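Possible thiamine biosynthesis enzyme (Candida albicans, PDB 2X7P) is of unestablished function but probably binds a small solute in the manner of bacterial SsuA/TauA-type binding proteins, perhaps in connection with thiamine biosynthesis. Local coordinates at residues 19-24 and 48-53; 72-77 and 202-207. The protein carries 1 engineered substitution. One frame throughout, in Å; residues are numbered along the deposited sequence.

Interaction 1. Residues 19-24 and 48-53; sequences VAYIPE and FVKVPE. With AE3 (2-(2-ethoxyethoxy)ethanol), chain F.
Tyr-21 and Phe-48 meet on one side of two parallel strands, the edge of the phenylalanine ring turned to the face of the tyrosine in an offset edge-to-face pair with planes at 88°. The tyrosine CG sits between its backbone N and carbonyl carbon (chi1 75°), which swings the ring toward 48-53: CE1 reaches Phe-48 CB at 3.7 Å, and OH lies beside CE of Lys-50. The aliphatic part of Lys-50 also crosses the ring of Pro-23 at about a right angle, CG to CG 3.7 Å. On the other face of the sheet Ala-20 CB meets Val-51 CG2, and both side chains lie against Leu-58 of helix 55-63. Between these two layers the strands are held by three backbone hydrogen bonds, from Val-49 N to Val-19 O (2.8 Å), Tyr-21 N to Val-49 O and Val-51 N to Tyr-21 O. Ile-22 CD1 reaches C3 of the bound 2-(2-ethoxyethoxy)ethanol at 3.5 Å. Further out, Tyr-39 adds a second edge-to-face partner for Phe-48, and Leu-30 of helix 28-35 touches Tyr-21. Strand 19-21, a helical connection and the outermost strand 49-50 parallel to it make a beta-alpha-beta crossover, as in the lobes of periplasmic-binding-protein folds.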
loop_
_atom_site.group_PDB
_atom_site.type_symbol
_atom_site.label_atom_id
_atom_site.label_comp_id
_atom_site.label_asym_id
_atom_site.label_seq_id
_atom_site.Cartn_x
_atom_site.Cartn_y
_atom_site.Cartn_z
ATOM N N VAL A 19 -8.026 14.445 -3.258
ATOM C CA VAL A 19 -7.129 13.406 -2.765
ATOM C C VAL A 19 -7.848 12.075 -2.577
ATOM O O VAL A 19 -8.747 11.956 -1.744
ATOM C CB VAL A 19 -6.470 13.818 -1.434
ATOM C CG1 VAL A 19 -5.572 12.705 -0.921
ATOM C CG2 VAL A 19 -5.685 15.111 -1.609
ATOM N N ALA A 20 -7.444 11.077 -3.355
ATOM C CA ALA A 20 -8.014 9.741 -3.249
ATOM C C ALA A 20 -7.238 8.909 -2.233
ATOM O O ALA A 20 -6.067 8.596 -2.442
ATOM C CB ALA A 20 -8.017 9.056 -4.606
ATOM N N TYR A 21 -7.894 8.558 -1.134
ATOM C CA TYR A 21 -7.252 7.787 -0.077
ATOM C C TYR A 21 -7.972 6.465 0.156
ATOM O O TYR A 21 -9.034 6.214 -0.414
ATOM C CB TYR A 21 -7.215 8.591 1.223
ATOM C CG TYR A 21 -8.553 8.679 1.921
ATOM C CD1 TYR A 21 -9.535 9.555 1.478
ATOM C CD2 TYR A 21 -8.837 7.879 3.020
ATOM C CE1 TYR A 21 -10.760 9.636 2.112
ATOM C CE2 TYR A 21 -10.058 7.953 3.661
ATOM C CZ TYR A 21 -11.017 8.832 3.203
ATOM O OH TYR A 21 -12.236 8.909 3.839
ATOM N N ILE A 22 -7.386 5.624 1.000
ATOM C CA ILE A 22 -7.982 4.340 1.344
ATOM C C ILE A 22 -8.403 4.334 2.808
ATOM O O ILE A 22 -7.580 4.564 3.693
ATOM C CB ILE A 22 -7.004 3.180 1.079
ATOM C CG1 ILE A 22 -6.575 3.175 -0.390
ATOM C CG2 ILE A 22 -7.637 1.852 1.462
ATOM C CD1 ILE A 22 -5.558 2.110 -0.730
ATOM N N PRO A 23 -9.695 4.076 3.065
ATOM C CA PRO A 23 -10.263 4.091 4.418
ATOM C C PRO A 23 -9.681 2.992 5.302
ATOM O O PRO A 23 -10.347 1.993 5.573
ATOM C CB PRO A 23 -11.755 3.838 4.174
ATOM C CG PRO A 23 -11.811 3.134 2.863
ATOM C CD PRO A 23 -10.696 3.712 2.048
ATOM N N GLU A 24 -8.444 3.188 5.745
ATOM C CA GLU A 24 -7.765 2.230 6.606
ATOM C C GLU A 24 -7.180 2.936 7.820
ATOM O O GLU A 24 -7.240 4.160 7.926
ATOM C CB GLU A 24 -6.651 1.519 5.836
ATOM C CG GLU A 24 -7.114 0.334 5.007
ATOM C CD GLU A 24 -7.420 -0.884 5.857
ATOM O OE1 GLU A 24 -7.304 -0.792 7.097
ATOM O OE2 GLU A 24 -7.772 -1.936 5.285
ATOM N N PHE A 48 -11.505 15.004 -0.318
ATOM C CA PHE A 48 -11.102 13.609 -0.173
ATOM C C PHE A 48 -12.062 12.658 -0.879
ATOM O O PHE A 48 -13.279 12.806 -0.793
ATOM C CB PHE A 48 -10.977 13.233 1.305
ATOM C CG PHE A 48 -9.833 13.908 2.005
ATOM C CD1 PHE A 48 -8.550 13.392 1.922
ATOM C CD2 PHE A 48 -10.038 15.062 2.742
ATOM C CE1 PHE A 48 -7.495 14.010 2.563
ATOM C CE2 PHE A 48 -8.987 15.686 3.387
ATOM C CZ PHE A 48 -7.714 15.158 3.296
ATOM N N VAL A 49 -11.496 11.680 -1.581
ATOM C CA VAL A 49 -12.286 10.675 -2.282
ATOM C C VAL A 49 -11.985 9.285 -1.732
ATOM O O VAL A 49 -10.925 8.717 -2.000
ATOM C CB VAL A 49 -12.008 10.694 -3.796
ATOM C CG1 VAL A 49 -12.780 9.583 -4.494
ATOM C CG2 VAL A 49 -12.364 12.051 -4.385
ATOM N N LYS A 50 -12.922 8.746 -0.959
ATOM C CA LYS A 50 -12.760 7.424 -0.364
ATOM C C LYS A 50 -12.693 6.345 -1.438
ATOM O O LYS A 50 -13.569 6.257 -2.298
ATOM C CB LYS A 50 -13.909 7.132 0.603
ATOM C CG LYS A 50 -13.787 5.805 1.331
ATOM C CD LYS A 50 -15.016 5.532 2.184
ATOM C CE LYS A 50 -15.253 6.649 3.189
ATOM N NZ LYS A 50 -16.469 6.404 4.016
ATOM N N VAL A 51 -11.649 5.524 -1.384
ATOM C CA VAL A 51 -11.466 4.455 -2.358
ATOM C C VAL A 51 -11.210 3.118 -1.668
ATOM O O VAL A 51 -10.060 2.740 -1.445
ATOM C CB VAL A 51 -10.299 4.761 -3.317
ATOM C CG1 VAL A 51 -10.174 3.669 -4.370
ATOM C CG2 VAL A 51 -10.493 6.118 -3.973
ATOM N N PRO A 52 -12.288 2.400 -1.322
ATOM C CA PRO A 52 -12.191 1.086 -0.677
ATOM C C PRO A 52 -11.654 0.024 -1.632
ATOM O O PRO A 52 -11.122 -0.993 -1.187
ATOM C CB PRO A 52 -13.645 0.763 -0.308
ATOM C CG PRO A 52 -14.378 2.065 -0.389
ATOM C CD PRO A 52 -13.684 2.847 -1.453
ATOM N N GLU A 53 -11.794 0.266 -2.931
ATOM C CA GLU A 53 -11.395 -0.706 -3.944
ATOM C C GLU A 53 -9.911 -1.059 -3.868
ATOM O O GLU A 53 -9.515 -2.177 -4.203
ATOM C CB GLU A 53 -11.749 -0.203 -5.347
ATOM C CG GLU A 53 -13.241 -0.009 -5.585
ATOM C CD GLU A 53 -13.793 1.223 -4.893
ATOM O OE1 GLU A 53 -12.995 2.112 -4.529
ATOM O OE2 GLU A 53 -15.027 1.306 -4.717
HETATM C C1 AE3 F . -4.494 -2.601 -2.297
HETATM C C2 AE3 F . -4.681 -1.447 -1.319
HETATM O O2 AE3 F . -4.854 -1.945 0.006
HETATM C C3 AE3 F . -4.865 -0.869 0.941
HETATM C C4 AE3 F . -5.161 -1.359 2.353
HETATM O O3 AE3 F . -4.268 -2.408 2.719
HETATM C C5 AE3 F . -3.347 -1.977 3.718
HETATM C C6 AE3 F . -3.790 -2.458 5.092
HETATM O O4 AE3 F . -4.408 -3.742 4.976
#

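Interaction 2. Residues 72-77 and 202-207. With AE3 (2-(2-ethoxyethoxy)ethanol), chain F.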
loop_
_atom_site.group_PDB
_atom_site.type_symbol
_atom_site.label_atom_id
_atom_site.label_comp_id
_atom_site.label_asym_id
_atom_site.label_seq_id
_atom_site.Cartn_x
_atom_site.Cartn_y
_atom_site.Cartn_z
ATOM N N GLY A 72 -1.537 5.104 -1.817
ATOM C CA GLY A 72 -1.743 3.668 -1.761
ATOM C C GLY A 72 -0.455 2.883 -1.599
ATOM O O GLY A 72 0.586 3.442 -1.252
ATOM N N LEU A 73 -0.530 1.581 -1.853
ATOM C CA LEU A 73 0.620 0.698 -1.701
ATOM C C LEU A 73 1.732 1.035 -2.690
ATOM O O LEU A 73 1.471 1.392 -3.838
ATOM C CB LEU A 73 0.201 -0.765 -1.850
ATOM C CG LEU A 73 -0.793 -1.276 -0.806
ATOM C CD1 LEU A 73 -1.096 -2.749 -1.028
ATOM C CD2 LEU A 73 -0.257 -1.045 0.599
ATOM N N THR A 74 2.974 0.908 -2.231
ATOM C CA THR A 74 4.139 1.274 -3.027
ATOM C C THR A 74 4.286 0.434 -4.292
ATOM O O THR A 74 4.478 0.973 -5.383
ATOM C CB THR A 74 5.435 1.154 -2.201
ATOM O OG1 THR A 74 5.344 1.989 -1.040
ATOM C CG2 THR A 74 6.640 1.573 -3.031
ATOM N N GLU A 75 4.199 -0.885 -4.144
ATOM C CA GLU A 75 4.422 -1.794 -5.265
ATOM C C GLU A 75 3.434 -1.557 -6.404
ATOM O O GLU A 75 3.720 -1.872 -7.559
ATOM C CB GLU A 75 4.366 -3.256 -4.809
ATOM C CG GLU A 75 2.980 -3.760 -4.430
ATOM C CD GLU A 75 2.622 -3.477 -2.984
ATOM O OE1 GLU A 75 3.291 -2.631 -2.353
ATOM O OE2 GLU A 75 1.672 -4.108 -2.476
ATOM N N ALA A 76 2.274 -1.000 -6.075
ATOM C CA ALA A 76 1.252 -0.717 -7.075
ATOM C C ALA A 76 1.706 0.378 -8.033
ATOM O O ALA A 76 1.588 0.240 -9.251
ATOM C CB ALA A 76 -0.054 -0.325 -6.404
ATOM N N PHE A 77 2.231 1.464 -7.475
ATOM C CA PHE A 77 2.661 2.605 -8.274
ATOM C C PHE A 77 4.008 2.362 -8.947
ATOM O O PHE A 77 4.265 2.870 -10.036
ATOM C CB PHE A 77 2.710 3.870 -7.416
ATOM C CG PHE A 77 1.378 4.267 -6.846
ATOM C CD1 PHE A 77 0.511 5.067 -7.570
ATOM C CD2 PHE A 77 0.993 3.836 -5.588
ATOM C CE1 PHE A 77 -0.717 5.432 -7.048
ATOM C CE2 PHE A 77 -0.234 4.198 -5.060
ATOM C CZ PHE A 77 -1.089 4.997 -5.792
ATOM N N SER A 202 5.667 0.434 2.876
ATOM C CA SER A 202 4.307 0.050 2.501
ATOM C C SER A 202 3.530 1.090 1.685
ATOM O O SER A 202 2.964 0.762 0.644
ATOM C CB SER A 202 3.508 -0.356 3.744
ATOM O OG SER A 202 3.544 0.659 4.729
ATOM N N TRP A 203 3.498 2.334 2.155
ATOM C CA TRP A 203 2.669 3.361 1.521
ATOM C C TRP A 203 3.471 4.532 0.955
ATOM O O TRP A 203 4.502 4.916 1.506
ATOM C CB TRP A 203 1.624 3.885 2.508
ATOM C CG TRP A 203 0.646 2.847 2.955
ATOM C CD1 TRP A 203 0.890 1.799 3.793
ATOM C CD2 TRP A 203 -0.739 2.763 2.600
ATOM N NE1 TRP A 203 -0.254 1.063 3.976
ATOM C CE2 TRP A 203 -1.270 1.634 3.256
ATOM C CE3 TRP A 203 -1.582 3.531 1.790
ATOM C CZ2 TRP A 203 -2.604 1.256 3.126
ATOM C CZ3 TRP A 203 -2.905 3.152 1.663
ATOM C CH2 TRP A 203 -3.403 2.025 2.327
ATOM N N VAL A 204 2.980 5.100 -0.143
ATOM C CA VAL A 204 3.605 6.266 -0.761
ATOM C C VAL A 204 2.568 7.270 -1.259
ATOM O O VAL A 204 1.382 6.957 -1.361
ATOM C CB VAL A 204 4.504 5.874 -1.951
ATOM C CG1 VAL A 204 5.689 5.048 -1.479
ATOM C CG2 VAL A 204 3.699 5.122 -3.000
ATOM N N VAL A 205 3.030 8.476 -1.573
ATOM C CA VAL A 205 2.172 9.516 -2.128
ATOM C C VAL A 205 2.441 9.671 -3.619
ATOM O O VAL A 205 3.589 9.815 -4.036
ATOM C CB VAL A 205 2.409 10.868 -1.434
ATOM C CG1 VAL A 205 1.519 11.942 -2.045
ATOM C CG2 VAL A 205 2.160 10.747 0.062
ATOM N N ALA A 206 1.382 9.645 -4.422
ATOM C CA ALA A 206 1.526 9.723 -5.871
ATOM C C ALA A 206 0.601 10.766 -6.494
ATOM O O ALA A 206 -0.362 11.211 -5.871
ATOM C CB ALA A 206 1.287 8.358 -6.501
ATOM N N THR A 207 0.906 11.142 -7.732
ATOM C CA THR A 207 0.109 12.115 -8.468
ATOM C C THR A 207 0.221 11.856 -9.966
ATOM O O THR A 207 0.888 10.913 -10.393
ATOM C CB THR A 207 0.565 13.556 -8.170
ATOM O OG1 THR A 207 -0.348 14.487 -8.764
ATOM C CG2 THR A 207 1.961 13.798 -8.723
HETATM C C1 AE3 F . -4.494 -2.601 -2.297
HETATM C C2 AE3 F . -4.681 -1.447 -1.319
HETATM O O2 AE3 F . -4.854 -1.945 0.006
HETATM C C3 AE3 F . -4.865 -0.869 0.941
HETATM C C4 AE3 F . -5.161 -1.359 2.353
HETATM O O3 AE3 F . -4.268 -2.408 2.719
HETATM C C5 AE3 F . -3.347 -1.977 3.718
HETATM C C6 AE3 F . -3.790 -2.458 5.092
HETATM O O4 AE3 F . -4.408 -3.742 4.976
HETATM O O HOH W 1 3.292 -2.105 0.291
#
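Trp-203 lays its indole beside Gly-72 and Leu-73, and the side chain can be followed outward from the backbone. CB lies near Gly-72 O; CG is anti to the carbonyl carbon (chi1 -63°), a setting that carries the indole across the end of strand 69-73. CE3 then rests 3.6 Å from Gly-72 CA, with CZ3 close by. Over one face, Leu-73 CD2 stands 4.1 Å from the centroid of the five-membered ring in a CH-pi contact, displaced toward the rim and nearest to CE2. At the far edge CZ2 meets C5 of the bound 2-(2-ethoxyethoxy)ethanol at 3.4 Å; CH2 also comes close to its C3, while Leu-73 CD1 touches C1 of the same molecule. Tryptophan and leucine thus both line the place where this molecule is bound, which may correspond to the cleft between two lobes where binding proteins of this family take up their solutes. The strands behind it run antiparallel: Val-204 N donates to Gly-72 O at 3.1 Å, nearly straight (166°), whereas the reverse bond from Gly-72 N is weak. Where strand gives way to helix, with Leu-73 at the N-cap position, Ser-202 O takes the N-H of Thr-74 at 2.9 Å and also a hydrogen from a water that donates to Glu-75 OE1, so two donors grip this buried carbonyl. Thr-74 OG1 is hydrogen-bonded to Ser-201 O, and its CG2 packs on Val-204 CG1. One turn further along helix 74-82, Phe-77 points back to the strand. Ala-206 CB sits over its face, 3.9 Å from the centroid, Val-204 CG2 approaches CD2 obliquely, and Gly-72 CA lies in plane at the ring edge; Ile-59 and Leu-62 of helix 55-63 also pack on this phenylalanine.

From the N terminus, the chain lays down the segment 19-24, passes through 23 residues that include helices 28-35 and 38-41, and closes interaction 1 when 48-53 returns alongside. Helix 55-63 then leads into strand 69-73, where interaction 2 opens; its partner arrives only after 124 residues, a long loop that takes in the second five-stranded sheet. The two contacts therefore follow in series, neither enclosing nor crossing the other. Strands 19-21 and 69-73 are neighbours, so one sheet contains both, and the two interactions touch directly where Ile-22 CD1 packs 3.7 Å from Trp-203 CZ3. Interaction 2 thus brings the chain back from the second sheet to the first.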